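Local coordinates for putative exported protein (Bacteroides fragilis, PDB 4RAA) that is of unknown function, a putative exported protein that folds as a six-bladed beta-propeller of the YWTD superfamily, at residues I55-A59 and N60-Y64. Sequence-based numbering, arbitrary orientation.
Sequences ILDSA and NSNLY
The carboxylate of Asp-57 gathers donors from the turn that follows it. OD1 takes weak bonds from the backbone N of Ala-59 and, at 3.4 Å, from that of Asn-60, while OD2 receives ND2 of Asn-60 at 3.3 Å, weakly and with a bent N-H. The two flat groups meet at a slant, amide and carboxylate planes 56° apart. Chi1 of 176° sets CG of Asp-57 beside the carbonyl carbon, where the acid meets N and ND2 of Asn-60. Its stronger partners are the backbone N of Lys-41 and Asn-42, tying the turn to the loop ahead of strand 45-49. Before the turn the strands pair in antiparallel fashion: Asp-57 N reaches Asn-62 O at 2.9 Å, and Ile-55 and Tyr-64 exchange two hydrogen bonds, Tyr-64 N to Ile-55 O being 2.8 Å. On the face opposite Asp-57 and Asn-62, Leu-63 CD1 lies 4.2 Å from Leu-56 CB, and both leucines pack on Phe-92. Positive phi (59°) at Ser-61 lets it and Asn-62 together oppose Asp-57, whose O takes weak bonds from both N atoms; Ser-61 OG is hydrogen-bonded to Leu-89 N. This is a propeller-sheet beta hairpin of strands 52-57 and 62-67 whose turn ends in a G1 beta bulge.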
ATOM      1  N   ILE A  55     -11.773   2.636 -20.944  1.00 35.79           N
ATOM      2  CA  ILE A  55     -10.871   3.295 -21.906  1.00 35.04           C
ATOM      3  C   ILE A  55      -9.921   4.228 -21.172  1.00 35.84           C
ATOM      4  O   ILE A  55     -10.375   5.069 -20.398  1.00 36.25           O
ATOM      5  CB  ILE A  55     -11.664   4.104 -22.968  1.00 35.40           C
ATOM      6  CG1 ILE A  55     -12.431   3.137 -23.883  1.00 35.60           C
ATOM      7  CG2 ILE A  55     -10.742   5.010 -23.805  1.00 35.27           C
ATOM      8  CD1 ILE A  55     -13.380   3.788 -24.866  1.00 36.57           C
ATOM      9  N   LEU A  56      -8.621   4.091 -21.459  1.00 36.86           N
ATOM     10  CA  LEU A  56      -7.571   4.962 -20.931  1.00 37.61           C
ATOM     11  C   LEU A  56      -7.085   5.899 -22.033  1.00 39.13           C
ATOM     12  O   LEU A  56      -6.698   5.442 -23.103  1.00 41.12           O
ATOM     13  CB  LEU A  56      -6.393   4.142 -20.427  1.00 37.98           C
ATOM     14  CG  LEU A  56      -5.111   4.859 -19.986  1.00 38.41           C
ATOM     15  CD1 LEU A  56      -5.386   5.931 -18.946  1.00 38.81           C
ATOM     16  CD2 LEU A  56      -4.139   3.820 -19.453  1.00 38.54           C
ATOM     17  N   ASP A  57      -7.113   7.198 -21.756  1.00 41.15           N
ATOM     18  CA  ASP A  57      -6.629   8.234 -22.659  1.00 43.93           C
ATOM     19  C   ASP A  57      -5.226   8.556 -22.160  1.00 49.45           C
ATOM     20  O   ASP A  57      -5.038   9.517 -21.424  1.00 53.48           O
ATOM     21  CB  ASP A  57      -7.580   9.448 -22.618  1.00 43.70           C
ATOM     22  CG  ASP A  57      -7.101  10.636 -23.452  1.00 45.31           C
ATOM     23  OD1 ASP A  57      -6.061  10.540 -24.133  1.00 46.72           O
ATOM     24  OD2 ASP A  57      -7.787  11.684 -23.427  1.00 46.46           O
ATOM     25  N   SER A  58      -4.242   7.758 -22.582  1.00 51.25           N
ATOM     26  CA  SER A  58      -2.830   7.934 -22.146  1.00 49.13           C
ATOM     27  C   SER A  58      -2.142   9.240 -22.609  1.00 48.60           C
ATOM     28  O   SER A  58      -1.035   9.544 -22.150  1.00 50.36           O
ATOM     29  CB  SER A  58      -1.984   6.697 -22.495  1.00 46.26           C
ATOM     30  OG  SER A  58      -2.169   6.311 -23.841  1.00 42.66           O
ATOM     31  N   ALA A  59      -2.784   9.987 -23.509  1.00 46.69           N
ATOM     32  CA  ALA A  59      -2.308  11.297 -23.929  1.00 47.24           C
ATOM     33  C   ALA A  59      -2.606  12.334 -22.829  1.00 49.04           C
ATOM     34  O   ALA A  59      -1.705  13.069 -22.431  1.00 55.07           O
ATOM     35  CB  ALA A  59      -2.958  11.697 -25.240  1.00 47.55           C
ATOM     36  N   ASN A  60      -3.862  12.387 -22.364  1.00 46.59           N
ATOM     37  CA  ASN A  60      -4.305  13.277 -21.259  1.00 43.59           C
ATOM     38  C   ASN A  60      -4.364  12.604 -19.868  1.00 41.38           C
ATOM     39  O   ASN A  60      -4.625  13.281 -18.874  1.00 43.38           O
ATOM     40  CB  ASN A  60      -5.687  13.874 -21.570  1.00 45.09           C
ATOM     41  CG  ASN A  60      -5.694  14.775 -22.799  1.00 48.01           C
ATOM     42  OD1 ASN A  60      -4.687  15.394 -23.152  1.00 51.27           O
ATOM     43  ND2 ASN A  60      -6.853  14.881 -23.437  1.00 48.15           N
ATOM     44  N   SER A  61      -4.134  11.290 -19.811  1.00 37.77           N
ATOM     45  CA  SER A  61      -4.149  10.476 -18.586  1.00 36.30           C
ATOM     46  C   SER A  61      -5.466  10.464 -17.802  1.00 34.94           C
ATOM     47  O   SER A  61      -5.455  10.603 -16.588  1.00 33.73           O
ATOM     48  CB  SER A  61      -2.985  10.848 -17.660  1.00 37.13           C
ATOM     49  OG  SER A  61      -2.952   9.981 -16.529  1.00 36.40           O
ATOM     50  N   ASN A  62      -6.576  10.286 -18.512  1.00 33.92           N
ATOM     51  CA  ASN A  62      -7.921  10.166 -17.930  1.00 33.19           C
ATOM     52  C   ASN A  62      -8.395   8.735 -18.156  1.00 31.73           C
ATOM     53  O   ASN A  62      -8.222   8.205 -19.251  1.00 31.19           O
ATOM     54  CB  ASN A  62      -8.892  11.127 -18.622  1.00 34.06           C
ATOM     55  CG  ASN A  62      -8.528  12.584 -18.405  1.00 35.03           C
ATOM     56  OD1 ASN A  62      -8.361  13.024 -17.272  1.00 37.15           O
ATOM     57  ND2 ASN A  62      -8.428  13.344 -19.483  1.00 34.94           N
ATOM     58  N   LEU A  63      -8.977   8.112 -17.132  1.00 30.98           N
ATOM     59  CA  LEU A  63      -9.511   6.754 -17.236  1.00 30.30           C
ATOM     60  C   LEU A  63     -11.023   6.899 -17.278  1.00 30.90           C
ATOM     61  O   LEU A  63     -11.603   7.393 -16.317  1.00 31.96           O
ATOM     62  CB  LEU A  63      -9.061   5.906 -16.040  1.00 29.90           C
ATOM     63  CG  LEU A  63      -9.490   4.439 -15.970  1.00 30.00           C
ATOM     64  CD1 LEU A  63      -9.012   3.671 -17.190  1.00 29.59           C
ATOM     65  CD2 LEU A  63      -8.957   3.775 -14.704  1.00 30.14           C
ATOM     66  N   TYR A  64     -11.648   6.484 -18.383  1.00 30.81           N
ATOM     67  CA  TYR A  64     -13.101   6.597 -18.581  1.00 32.13           C
ATOM     68  C   TYR A  64     -13.833   5.269 -18.661  1.00 33.17           C
ATOM     69  O   TYR A  64     -13.224   4.239 -18.969  1.00 33.43           O
ATOM     70  CB  TYR A  64     -13.390   7.310 -19.891  1.00 31.99           C
ATOM     71  CG  TYR A  64     -12.944   8.732 -19.960  1.00 31.78           C
ATOM     72  CD1 TYR A  64     -13.447   9.679 -19.072  1.00 32.54           C
ATOM     73  CD2 TYR A  64     -12.098   9.167 -20.979  1.00 31.49           C
ATOM     74  CE1 TYR A  64     -13.066  11.015 -19.154  1.00 32.83           C
ATOM     75  CE2 TYR A  64     -11.727  10.507 -21.082  1.00 31.83           C
ATOM     76  CZ  TYR A  64     -12.207  11.420 -20.166  1.00 32.40           C
ATOM     77  OH  TYR A  64     -11.828  12.733 -20.271  1.00 33.54           O
TER